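Local coordinates for protein mannitol dehydrogenase (Pseudomonas fluorescens, PDB 1LJ8) that binds NAD and, as a mannitol 2-dehydrogenase, probably catalyses the NAD-dependent oxidation of mannitol to fructose, at residues M294-L299 with P383-P388; H303-Y308 with V328-A333; P388-L393 with T457-S462; Y473-D478 with T482-H487. All coordinates share one frame; numbering follows the deposited sequence.

Interaction 1 of 4, residues M294-L299 with P383-P388; sequences MKIGLL and PKFTVP
Ile296 and Phe385 form a small, buried apolar contact backed by one bridging water, where helix 289-313 passes the junction between helices 378-385 and 387-396. A single methyl does the touching: CG2 of Ile296 lies 3.8 Å from Phe385 CD2, reaching the ring obliquely, and 3.5 Å from the backbone O of Lys384. The chi1 of Ile296, -66° as measured to CG1, leaves CG2 anti to the backbone N, and the two side chains cross at about a right angle. Beside them the backbones meet through water 1, which donates to Gly297 O at 2.8 Å and to Phe385 O at 2.7 Å. The two carbonyls are thus bridged without approaching each other directly. Both segments belong to the all-helical C-terminal domain of this long-chain dehydrogenase, on the side turned toward the Rossmann domain and its cofactor. Phe385 packs on Glu133 and Ile296 on Asn191, both NAD-binding residues, and the Phe385 side chain comes within about 6 Å of the bound NAD. The aliphatic part of Lys384 runs off from the contact, and its NZ forms a salt bridge with Asp140.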
loop_
_atom_site.group_PDB
_atom_site.type_symbol
_atom_site.label_atom_id
_atom_site.label_comp_id
_atom_site.label_asym_id
_atom_site.label_seq_id
_atom_site.Cartn_x
_atom_site.Cartn_y
_atom_site.Cartn_z
HETATM N N MSE A 294 -4.414 1.553 14.127
HETATM C CA MSE A 294 -3.190 1.274 14.869
HETATM C C MSE A 294 -1.981 1.004 13.966
HETATM O O MSE A 294 -0.876 1.561 14.145
HETATM C CB MSE A 294 -3.378 0.033 15.753
HETATM C CG MSE A 294 -2.115 -0.393 16.452
HETATM SE SE MSE A 294 -2.296 -2.264 17.143
HETATM C CE MSE A 294 -2.080 -3.243 15.482
ATOM N N LYS A 295 -2.175 0.129 12.993
ATOM C CA LYS A 295 -1.063 -0.200 12.108
ATOM C C LYS A 295 -0.672 0.984 11.241
ATOM O O LYS A 295 0.519 1.274 11.040
ATOM C CB LYS A 295 -1.467 -1.379 11.229
ATOM C CG LYS A 295 -0.340 -1.755 10.261
ATOM C CD LYS A 295 -0.792 -1.675 8.870
ATOM C CE LYS A 295 0.315 -2.138 7.906
ATOM N NZ LYS A 295 0.288 -1.261 6.677
ATOM N N ILE A 296 -1.667 1.675 10.697
ATOM C CA ILE A 296 -1.365 2.833 9.846
ATOM C C ILE A 296 -0.649 3.930 10.677
ATOM O O ILE A 296 0.354 4.523 10.240
ATOM C CB ILE A 296 -2.655 3.438 9.240
ATOM C CG1 ILE A 296 -3.310 2.439 8.244
ATOM C CG2 ILE A 296 -2.307 4.764 8.531
ATOM C CD1 ILE A 296 -2.491 2.229 6.993
ATOM N N GLY A 297 -1.148 4.193 11.884
ATOM C CA GLY A 297 -0.550 5.255 12.699
ATOM C C GLY A 297 0.865 4.987 13.167
ATOM O O GLY A 297 1.745 5.864 13.154
ATOM N N LEU A 298 1.083 3.757 13.597
ATOM C CA LEU A 298 2.373 3.341 14.122
ATOM C C LEU A 298 3.345 2.804 13.089
ATOM O O LEU A 298 4.493 3.238 13.059
ATOM C CB LEU A 298 2.165 2.268 15.234
ATOM C CG LEU A 298 1.431 2.792 16.489
ATOM C CD1 LEU A 298 1.153 1.558 17.444
ATOM C CD2 LEU A 298 2.302 3.868 17.197
ATOM N N LEU A 299 2.918 1.860 12.256
ATOM C CA LEU A 299 3.883 1.294 11.298
ATOM C C LEU A 299 4.100 2.254 10.141
ATOM O O LEU A 299 5.224 2.720 9.907
ATOM C CB LEU A 299 3.400 -0.078 10.787
ATOM C CG LEU A 299 4.433 -0.922 10.022
ATOM C CD1 LEU A 299 3.930 -2.397 9.974
ATOM C CD2 LEU A 299 4.606 -0.362 8.562
ATOM N N PRO A 383 -1.467 12.436 3.946
ATOM C CA PRO A 383 -2.816 12.564 4.530
ATOM C C PRO A 383 -3.354 11.286 5.154
ATOM O O PRO A 383 -4.295 11.342 5.949
ATOM C CB PRO A 383 -3.693 13.062 3.337
ATOM C CG PRO A 383 -2.936 12.519 2.097
ATOM C CD PRO A 383 -1.459 12.764 2.500
ATOM N N LYS A 384 -2.781 10.132 4.793
ATOM C CA LYS A 384 -3.213 8.878 5.398
ATOM C C LYS A 384 -2.408 8.502 6.631
ATOM O O LYS A 384 -2.973 8.041 7.621
ATOM C CB LYS A 384 -3.056 7.703 4.413
ATOM C CG LYS A 384 -4.261 7.453 3.552
ATOM C CD LYS A 384 -4.541 8.594 2.627
ATOM C CE LYS A 384 -5.796 8.290 1.788
ATOM N NZ LYS A 384 -6.229 9.473 1.009
ATOM N N PHE A 385 -1.090 8.701 6.556
ATOM C CA PHE A 385 -0.188 8.204 7.596
ATOM C C PHE A 385 0.231 9.141 8.698
ATOM O O PHE A 385 0.536 8.662 9.810
ATOM C CB PHE A 385 1.163 7.729 6.995
ATOM C CG PHE A 385 1.062 6.675 5.908
ATOM C CD1 PHE A 385 2.215 6.342 5.162
ATOM C CD2 PHE A 385 -0.145 5.979 5.632
ATOM C CE1 PHE A 385 2.161 5.320 4.150
ATOM C CE2 PHE A 385 -0.206 4.965 4.619
ATOM C CZ PHE A 385 0.945 4.637 3.888
ATOM N N THR A 386 0.261 10.439 8.384
ATOM C CA THR A 386 0.855 11.430 9.290
ATOM C C THR A 386 -0.027 12.620 9.656
ATOM O O THR A 386 -0.076 13.048 10.806
ATOM C CB THR A 386 2.139 11.930 8.621
ATOM O OG1 THR A 386 2.951 10.787 8.305
ATOM C CG2 THR A 386 2.894 12.958 9.513
ATOM N N VAL A 387 -0.728 13.164 8.664
ATOM C CA VAL A 387 -1.567 14.294 8.964
ATOM C C VAL A 387 -2.628 14.035 10.048
ATOM O O VAL A 387 -2.890 14.927 10.849
ATOM C CB VAL A 387 -2.204 14.866 7.663
ATOM C CG1 VAL A 387 -3.159 16.014 7.996
ATOM C CG2 VAL A 387 -1.094 15.402 6.740
ATOM N N PRO A 388 -3.255 12.838 10.098
ATOM C CA PRO A 388 -4.265 12.632 11.169
ATOM C C PRO A 388 -3.643 12.806 12.567
ATOM O O PRO A 388 -4.234 13.434 13.481
ATOM C CB PRO A 388 -4.752 11.207 10.907
ATOM C CG PRO A 388 -4.738 11.157 9.397
ATOM C CD PRO A 388 -3.355 11.757 9.089
HETATM O O HOH W 1 1.307 8.559 12.362
#

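Interaction 2 of 4, residues H303-Y308 with V328-A333; sequences HLALTY and VAYMRA
Tyr330 is the first residue along 328-333 to press on helix 289-313, meeting Ala305 with the edge of its ring. Its chi1 of 173° sets CG anti to the backbone N and carries the ring across to the neighbouring helix. There CE2 lies 3.5 Å from Ala305 O, with the oxygen in the ring plane, so that a weakly polarised C-H edge faces a carbonyl. The same CE2 is 3.8 Å from Ala305 CB, and one ring carbon therefore rests on both the backbone and the methyl of a single residue. Beyond the contact the phenol OH hydrogen-bonds Arg402 O, while Leu405 and Val406 of helix 401-413 pack against the ring, which ties a third helix to the pair.

Met331, a selenomethionine, comes next: its CA and that of Ala305 are the nearest CA pair of the two segments, 7.0 Å apart, a spacing that suits the small alanine side chain. The Met331 side chain is extended beyond CG and passes Leu306 at a slant, with SE 4.0 Å from Leu306 CD1. Phe362 of helix 351-362 and Met322 of helix 318-322 touch both of these side chains. One turn of helix 325-339 thus serves two neighbourhoods within the C-terminal domain, Tyr330 toward helix 401-413 and Met331 toward helix 351-362. Between the two segments the chemistry is mainly dispersion, perhaps with a slight electrostatic term where the ring edge faces Ala305 O, and the hydrogen bond of the Tyr330 hydroxyl is made to helix 401-413.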
loop_
_atom_site.group_PDB
_atom_site.type_symbol
_atom_site.label_atom_id
_atom_site.label_comp_id
_atom_site.label_asym_id
_atom_site.label_seq_id
_atom_site.Cartn_x
_atom_site.Cartn_y
_atom_site.Cartn_z
ATOM N N HIS A 303 7.263 4.680 9.311
ATOM C CA HIS A 303 7.997 4.538 8.028
ATOM C C HIS A 303 8.224 5.936 7.463
ATOM O O HIS A 303 9.342 6.261 7.059
ATOM C CB HIS A 303 7.181 3.724 7.014
ATOM C CG HIS A 303 7.673 2.331 6.778
ATOM N ND1 HIS A 303 6.956 1.426 6.011
ATOM C CD2 HIS A 303 8.793 1.679 7.186
ATOM C CE1 HIS A 303 7.614 0.278 5.961
ATOM N NE2 HIS A 303 8.730 0.404 6.663
ATOM N N LEU A 304 7.173 6.770 7.394
ATOM C CA LEU A 304 7.390 8.126 6.844
ATOM C C LEU A 304 8.331 8.950 7.684
ATOM O O LEU A 304 9.160 9.713 7.158
ATOM C CB LEU A 304 6.090 8.919 6.661
ATOM C CG LEU A 304 5.112 8.543 5.569
ATOM C CD1 LEU A 304 4.251 9.790 5.234
ATOM C CD2 LEU A 304 5.865 8.152 4.273
ATOM N N ALA A 305 8.232 8.804 9.002
ATOM C CA ALA A 305 9.134 9.565 9.875
ATOM C C ALA A 305 10.600 9.178 9.658
ATOM O O ALA A 305 11.501 10.009 9.783
ATOM C CB ALA A 305 8.744 9.350 11.363
ATOM N N LEU A 306 10.849 7.921 9.335
ATOM C CA LEU A 306 12.228 7.492 9.082
ATOM C C LEU A 306 12.760 7.758 7.673
ATOM O O LEU A 306 13.959 8.045 7.441
ATOM C CB LEU A 306 12.343 5.968 9.240
ATOM C CG LEU A 306 12.001 5.343 10.583
ATOM C CD1 LEU A 306 11.940 3.777 10.473
ATOM C CD2 LEU A 306 13.118 5.802 11.540
ATOM N N THR A 307 11.854 7.646 6.727
ATOM C CA THR A 307 12.285 7.603 5.331
ATOM C C THR A 307 12.841 8.836 4.650
ATOM O O THR A 307 13.819 8.731 3.875
ATOM C CB THR A 307 11.155 6.958 4.498
ATOM O OG1 THR A 307 11.753 6.296 3.367
ATOM C CG2 THR A 307 10.139 8.006 3.974
ATOM N N TYR A 308 12.297 10.009 4.926
ATOM C CA TYR A 308 12.821 11.201 4.268
ATOM C C TYR A 308 14.104 11.634 4.970
ATOM O O TYR A 308 15.077 11.984 4.306
ATOM C CB TYR A 308 11.768 12.320 4.224
ATOM C CG TYR A 308 10.553 11.861 3.431
ATOM C CD1 TYR A 308 9.327 11.688 4.058
ATOM C CD2 TYR A 308 10.661 11.509 2.052
ATOM C CE1 TYR A 308 8.197 11.166 3.342
ATOM C CE2 TYR A 308 9.539 10.975 1.334
ATOM C CZ TYR A 308 8.326 10.815 1.998
ATOM O OH TYR A 308 7.232 10.273 1.332
ATOM N N VAL A 328 16.258 5.295 15.758
ATOM C CA VAL A 328 15.448 4.417 16.599
ATOM C C VAL A 328 14.813 5.216 17.716
ATOM O O VAL A 328 13.628 5.064 18.002
ATOM C CB VAL A 328 16.322 3.263 17.227
ATOM C CG1 VAL A 328 15.482 2.369 18.097
ATOM C CG2 VAL A 328 16.985 2.429 16.107
ATOM N N ALA A 329 15.602 6.080 18.368
ATOM C CA ALA A 329 15.061 6.899 19.479
ATOM C C ALA A 329 13.963 7.848 18.987
ATOM O O ALA A 329 12.929 8.064 19.658
ATOM C CB ALA A 329 16.189 7.684 20.146
ATOM N N TYR A 330 14.194 8.439 17.825
ATOM C CA TYR A 330 13.175 9.324 17.235
ATOM C C TYR A 330 11.869 8.566 16.928
ATOM O O TYR A 330 10.773 9.046 17.270
ATOM C CB TYR A 330 13.753 9.964 15.962
ATOM C CG TYR A 330 12.765 10.787 15.144
ATOM C CD1 TYR A 330 12.141 11.921 15.669
ATOM C CD2 TYR A 330 12.493 10.433 13.826
ATOM C CE1 TYR A 330 11.266 12.685 14.881
ATOM C CE2 TYR A 330 11.629 11.176 13.031
ATOM C CZ TYR A 330 11.022 12.303 13.562
ATOM O OH TYR A 330 10.181 13.074 12.770
HETATM N N MSE A 331 11.967 7.394 16.287
HETATM C CA MSE A 331 10.756 6.577 16.007
HETATM C C MSE A 331 10.016 6.211 17.306
HETATM O O MSE A 331 8.778 6.300 17.393
HETATM C CB MSE A 331 11.145 5.267 15.293
HETATM C CG MSE A 331 10.022 4.187 15.241
HETATM SE SE MSE A 331 10.763 2.686 14.164
HETATM C CE MSE A 331 9.288 1.418 14.423
ATOM N N ARG A 332 10.772 5.800 18.329
ATOM C CA ARG A 332 10.118 5.445 19.589
ATOM C C ARG A 332 9.419 6.646 20.213
ATOM O O ARG A 332 8.306 6.524 20.743
ATOM C CB ARG A 332 11.133 4.862 20.588
ATOM C CG ARG A 332 11.652 3.495 20.249
ATOM C CD ARG A 332 12.389 2.935 21.466
ATOM N NE ARG A 332 13.117 1.693 21.185
ATOM C CZ ARG A 332 12.581 0.469 21.171
ATOM N NH1 ARG A 332 11.286 0.285 21.411
ATOM N NH2 ARG A 332 13.365 -0.582 20.949
ATOM N N ALA A 333 10.053 7.812 20.140
ATOM C CA ALA A 333 9.426 9.011 20.718
ATOM C C ALA A 333 8.151 9.364 19.929
ATOM O O ALA A 333 7.121 9.705 20.495
ATOM C CB ALA A 333 10.404 10.190 20.683
#

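Interaction 3 of 4, residues P388-L393 with T457-S462; sequences PTINRL and TAIPNS
Ile390 sets its CG2 methyl against the side chain of Ile459, 3.5 Å from CG1, which is tighter than ordinary van der Waals contact. The same methyl is 3.7 Å from Ile459 CD1. A chi1 of -70° puts CG1 of Ile390 beside the backbone N, which leaves CG2 anti to it, and the two isoleucines run roughly perpendicular to each other. Ile459 also touches Val387 and Ile394, while Ile390 continues onto Ala403 and Val407, so the pair joins the loop before helix 463-488 to helix 387-396, with Ile390 also on helix 401-413.

One residue further on, at the more open side, Asn391 OD1 sits 3.6 Å from Ala458 CB. Its stronger partner is water 2, which donates to OD1 at 2.7 Å and accepts from Ile459 N at 2.9 Å. The loop keeps its own shape: Asn461 ND2 gives a nearly straight bond (176°) to Thr457 O, 2.7 Å away, lying in both the carbonyl plane and the amide plane of the asparagine. Ser462 then acts as N-cap of helix 463-488, its OG bonded to Phe465 N.

The contact therefore divides into a tight hydrocarbon part and a part bridged by one water. Because the loop offers a backbone N-H that no regular helix bond takes up here, the water can accept from it and turn one of its own protons to the carboxamide oxygen, linking loop to helix, while the isoleucines supply the direct packing.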
loop_
_atom_site.group_PDB
_atom_site.type_symbol
_atom_site.label_atom_id
_atom_site.label_comp_id
_atom_site.label_asym_id
_atom_site.label_seq_id
_atom_site.Cartn_x
_atom_site.Cartn_y
_atom_site.Cartn_z
ATOM N N PRO A 388 -3.255 12.838 10.098
ATOM C CA PRO A 388 -4.265 12.632 11.169
ATOM C C PRO A 388 -3.643 12.806 12.567
ATOM O O PRO A 388 -4.234 13.434 13.481
ATOM C CB PRO A 388 -4.752 11.207 10.907
ATOM C CG PRO A 388 -4.738 11.157 9.397
ATOM C CD PRO A 388 -3.355 11.757 9.089
ATOM N N THR A 389 -2.427 12.299 12.705
ATOM C CA THR A 389 -1.691 12.435 13.964
ATOM C C THR A 389 -1.392 13.919 14.215
ATOM O O THR A 389 -1.617 14.415 15.328
ATOM C CB THR A 389 -0.349 11.609 13.913
ATOM O OG1 THR A 389 -0.687 10.213 13.897
ATOM C CG2 THR A 389 0.560 11.930 15.121
ATOM N N ILE A 390 -0.853 14.627 13.208
ATOM C CA ILE A 390 -0.550 16.050 13.366
ATOM C C ILE A 390 -1.810 16.824 13.766
ATOM O O ILE A 390 -1.767 17.672 14.669
ATOM C CB ILE A 390 0.005 16.670 12.060
ATOM C CG1 ILE A 390 1.423 16.112 11.814
ATOM C CG2 ILE A 390 0.093 18.223 12.165
ATOM C CD1 ILE A 390 1.951 16.428 10.419
ATOM N N ASN A 391 -2.919 16.554 13.090
ATOM C CA ASN A 391 -4.143 17.308 13.418
ATOM C C ASN A 391 -4.553 17.122 14.870
ATOM O O ASN A 391 -5.079 18.041 15.520
ATOM C CB ASN A 391 -5.329 16.869 12.534
ATOM C CG ASN A 391 -5.195 17.342 11.098
ATOM O OD1 ASN A 391 -4.389 18.240 10.798
ATOM N ND2 ASN A 391 -5.970 16.721 10.190
ATOM N N ARG A 392 -4.379 15.915 15.366
ATOM C CA ARG A 392 -4.750 15.644 16.753
ATOM C C ARG A 392 -3.799 16.411 17.680
ATOM O O ARG A 392 -4.199 16.955 18.709
ATOM C CB ARG A 392 -4.691 14.123 17.012
ATOM C CG ARG A 392 -4.829 13.692 18.484
ATOM C CD ARG A 392 -6.227 14.108 19.056
ATOM N NE ARG A 392 -6.442 13.410 20.325
ATOM C CZ ARG A 392 -6.944 12.170 20.417
ATOM N NH1 ARG A 392 -7.301 11.501 19.326
ATOM N NH2 ARG A 392 -7.028 11.583 21.611
ATOM N N LEU A 393 -2.518 16.459 17.337
ATOM C CA LEU A 393 -1.590 17.196 18.194
ATOM C C LEU A 393 -1.952 18.682 18.209
ATOM O O LEU A 393 -1.922 19.332 19.262
ATOM C CB LEU A 393 -0.140 17.035 17.711
ATOM C CG LEU A 393 0.390 15.582 17.641
ATOM C CD1 LEU A 393 1.829 15.522 17.066
ATOM C CD2 LEU A 393 0.373 14.996 19.058
ATOM N N THR A 457 -6.643 21.498 6.542
ATOM C CA THR A 457 -6.800 22.907 6.900
ATOM C C THR A 457 -6.321 23.333 8.282
ATOM O O THR A 457 -6.269 24.529 8.561
ATOM C CB THR A 457 -8.279 23.342 6.761
ATOM O OG1 THR A 457 -9.095 22.501 7.578
ATOM C CG2 THR A 457 -8.734 23.229 5.302
ATOM N N ALA A 458 -5.979 22.386 9.140
ATOM C CA ALA A 458 -5.475 22.717 10.483
ATOM C C ALA A 458 -4.010 23.136 10.411
ATOM O O ALA A 458 -3.634 24.177 10.947
ATOM C CB ALA A 458 -5.610 21.527 11.428
ATOM N N ILE A 459 -3.200 22.322 9.740
ATOM C CA ILE A 459 -1.759 22.585 9.585
ATOM C C ILE A 459 -1.399 24.013 9.099
ATOM O O ILE A 459 -0.641 24.718 9.756
ATOM C CB ILE A 459 -1.140 21.475 8.653
ATOM C CG1 ILE A 459 -0.825 20.223 9.499
ATOM C CG2 ILE A 459 0.133 21.951 7.935
ATOM C CD1 ILE A 459 -0.577 18.971 8.606
ATOM N N PRO A 460 -1.941 24.459 7.956
ATOM C CA PRO A 460 -1.602 25.814 7.486
ATOM C C PRO A 460 -2.111 26.933 8.380
ATOM O O PRO A 460 -1.602 28.022 8.345
ATOM C CB PRO A 460 -2.246 25.875 6.094
ATOM C CG PRO A 460 -3.398 24.916 6.216
ATOM C CD PRO A 460 -2.749 23.753 6.955
ATOM N N ASN A 461 -3.116 26.651 9.184
ATOM C CA ASN A 461 -3.693 27.666 10.060
ATOM C C ASN A 461 -3.190 27.584 11.492
ATOM O O ASN A 461 -3.685 28.298 12.392
ATOM C CB ASN A 461 -5.223 27.550 9.983
ATOM C CG ASN A 461 -5.743 28.011 8.624
ATOM O OD1 ASN A 461 -5.649 29.190 8.319
ATOM N ND2 ASN A 461 -6.241 27.079 7.788
ATOM N N SER A 462 -2.199 26.716 11.710
ATOM C CA SER A 462 -1.623 26.532 13.037
ATOM C C SER A 462 -0.278 27.266 13.194
ATOM O O SER A 462 0.748 26.840 12.656
ATOM C CB SER A 462 -1.433 25.046 13.310
ATOM O OG SER A 462 -0.683 24.852 14.493
HETATM O O HOH W 2 -4.472 19.902 8.686
#

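Interaction 4 of 4, residues Y473-D478 with T482-H487; sequences YGSLRD and TTTLKH
The CA atoms of Ser475 and Thr484 come within 5.9 Å of each other although both residues belong to the one helix 463-488. Nine residues of straight helix would separate them by more than 13 Å, so the chain must bend sharply between the two segments, while each keeps its regular backbone bonds.

Inside the bend two hydroxyls face each other, Ser475 OG and Thr484 OG1, only 2.6 Å apart and close enough for a hydrogen bond. Ser475 extends toward the partner because OG is anti to its backbone N (chi1 -177°). Each oxygen has a further partner in the bend itself: Ser475 OG is bonded to Asn479 ND2 and Thr484 OG1 to Gly480 O. Water 3 adds a second crossing, 2.8 Å from Ser475 OG and 2.8 Å from His487 ND1, lying in the plane of the imidazole.

This is a sharply kinked helix close to the C terminus, with both limbs packed against other helices of the C-terminal domain. On the inner side Leu476 CD2 comes 3.9 Å from Thr484 CB, and Leu476 goes on to pack against Leu405 and Leu412 of helix 401-413. Leu485 of the later limb also reaches Leu405, together with Phe327 and Tyr330 of helix 325-339. On the side of the first limb turned from the second, Arg477 holds Asp478 side-on in a salt bridge: NE to OD1 at 2.9 Å and NH2 to OD2 at 3.0 Å, while its NH1 forms a salt bridge with Asp441.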
loop_
_atom_site.group_PDB
_atom_site.type_symbol
_atom_site.label_atom_id
_atom_site.label_comp_id
_atom_site.label_asym_id
_atom_site.label_seq_id
_atom_site.Cartn_x
_atom_site.Cartn_y
_atom_site.Cartn_z
ATOM N N TYR A 473 12.910 22.691 9.177
ATOM C CA TYR A 473 13.475 22.797 7.823
ATOM C C TYR A 473 14.836 23.537 7.826
ATOM O O TYR A 473 15.822 23.082 7.216
ATOM C CB TYR A 473 12.484 23.505 6.931
ATOM C CG TYR A 473 12.953 23.603 5.502
ATOM C CD1 TYR A 473 12.744 22.560 4.614
ATOM C CD2 TYR A 473 13.680 24.713 5.069
ATOM C CE1 TYR A 473 13.261 22.616 3.303
ATOM C CE2 TYR A 473 14.215 24.793 3.774
ATOM C CZ TYR A 473 14.001 23.731 2.899
ATOM O OH TYR A 473 14.539 23.753 1.621
ATOM N N GLY A 474 14.887 24.691 8.505
ATOM C CA GLY A 474 16.145 25.419 8.559
ATOM C C GLY A 474 17.246 24.594 9.210
ATOM O O GLY A 474 18.393 24.613 8.743
ATOM N N SER A 475 16.912 23.865 10.268
ATOM C CA SER A 475 17.932 23.086 10.946
ATOM C C SER A 475 18.415 21.951 10.018
ATOM O O SER A 475 19.619 21.697 9.880
ATOM C CB SER A 475 17.385 22.505 12.240
ATOM O OG SER A 475 18.410 21.799 12.918
ATOM N N LEU A 476 17.478 21.270 9.379
ATOM C CA LEU A 476 17.917 20.212 8.476
ATOM C C LEU A 476 18.874 20.746 7.388
ATOM O O LEU A 476 19.902 20.128 7.060
ATOM C CB LEU A 476 16.674 19.560 7.823
ATOM C CG LEU A 476 15.903 18.606 8.744
ATOM C CD1 LEU A 476 14.675 18.048 7.951
ATOM C CD2 LEU A 476 16.805 17.444 9.183
ATOM N N ARG A 477 18.532 21.879 6.808
ATOM C CA ARG A 477 19.340 22.465 5.731
ATOM C C ARG A 477 20.720 22.903 6.216
ATOM O O ARG A 477 21.746 22.576 5.604
ATOM C CB ARG A 477 18.607 23.690 5.161
ATOM C CG ARG A 477 19.304 24.378 4.017
ATOM C CD ARG A 477 18.687 25.742 3.749
ATOM N NE ARG A 477 18.825 26.564 4.962
ATOM C CZ ARG A 477 17.905 27.419 5.395
ATOM N NH1 ARG A 477 16.776 27.585 4.715
ATOM N NH2 ARG A 477 18.094 28.066 6.549
ATOM N N ASP A 478 20.737 23.643 7.319
ATOM C CA ASP A 478 21.985 24.176 7.849
ATOM C C ASP A 478 22.842 23.255 8.694
ATOM O O ASP A 478 24.072 23.241 8.527
ATOM C CB ASP A 478 21.691 25.451 8.654
ATOM C CG ASP A 478 21.022 26.535 7.807
ATOM O OD1 ASP A 478 21.194 26.532 6.584
ATOM O OD2 ASP A 478 20.339 27.407 8.360
ATOM N N THR A 482 21.570 14.565 11.362
ATOM C CA THR A 482 22.075 14.061 12.627
ATOM C C THR A 482 22.024 15.088 13.757
ATOM O O THR A 482 21.524 14.813 14.837
ATOM C CB THR A 482 23.508 13.524 12.467
ATOM O OG1 THR A 482 23.460 12.394 11.569
ATOM C CG2 THR A 482 24.085 13.055 13.841
ATOM N N THR A 483 22.532 16.272 13.492
ATOM C CA THR A 483 22.522 17.305 14.530
ATOM C C THR A 483 21.086 17.716 14.859
ATOM O O THR A 483 20.738 17.933 16.009
ATOM C CB THR A 483 23.365 18.497 14.053
ATOM O OG1 THR A 483 24.755 18.112 14.094
ATOM C CG2 THR A 483 23.145 19.715 14.940
ATOM N N THR A 484 20.228 17.795 13.849
ATOM C CA THR A 484 18.831 18.162 14.113
ATOM C C THR A 484 18.168 17.135 15.047
ATOM O O THR A 484 17.439 17.499 15.969
ATOM C CB THR A 484 18.075 18.262 12.790
ATOM O OG1 THR A 484 18.652 19.324 12.018
ATOM C CG2 THR A 484 16.595 18.526 13.005
ATOM N N LEU A 485 18.385 15.840 14.791
ATOM C CA LEU A 485 17.800 14.806 15.635
ATOM C C LEU A 485 18.381 14.891 17.032
ATOM O O LEU A 485 17.659 14.733 17.992
ATOM C CB LEU A 485 18.041 13.378 15.082
ATOM C CG LEU A 485 17.120 13.032 13.890
ATOM C CD1 LEU A 485 17.498 11.653 13.330
ATOM C CD2 LEU A 485 15.656 13.044 14.319
ATOM N N LYS A 486 19.695 15.073 17.146
ATOM C CA LYS A 486 20.258 15.192 18.493
ATOM C C LYS A 486 19.591 16.321 19.252
ATOM O O LYS A 486 19.186 16.146 20.400
ATOM C CB LYS A 486 21.766 15.462 18.441
ATOM C CG LYS A 486 22.572 14.278 17.975
ATOM C CD LYS A 486 24.018 14.675 17.721
ATOM C CE LYS A 486 24.918 13.467 17.623
ATOM N NZ LYS A 486 26.331 13.873 17.245
ATOM N N HIS A 487 19.448 17.485 18.629
ATOM C CA HIS A 487 18.818 18.591 19.377
ATOM C C HIS A 487 17.382 18.254 19.772
ATOM O O HIS A 487 16.950 18.489 20.912
ATOM C CB HIS A 487 18.849 19.886 18.544
ATOM C CG HIS A 487 20.233 20.453 18.363
ATOM N ND1 HIS A 487 20.521 21.457 17.461
ATOM C CD2 HIS A 487 21.401 20.160 18.979
ATOM C CE1 HIS A 487 21.806 21.757 17.529
ATOM N NE2 HIS A 487 22.364 20.984 18.442
HETATM O O HOH W 3 18.375 21.928 15.729
#

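How the interactions relate
Following the chain from the N terminus, helix 289-313 opens interactions 1 and 2 in turn. Interaction 2 closes first, when helix 325-339 folds back beside it; interaction 1 closes later, at 383-388, so the shorter loop lies within the longer. The two meet where Phe385 and Thr386 pack on Leu304. Interaction 3 starts at Pro388, the residue on which interaction 1 ends, and brings the loop before helix 463-488 back to helix 387-396; Val387 and Ile459 touch there. Interaction 4, last in series, is a short-range bend, yet its Leu485 packs on Tyr330 of interaction 2. Together they run from the cofactor-facing side of the C-terminal domain to its final helix.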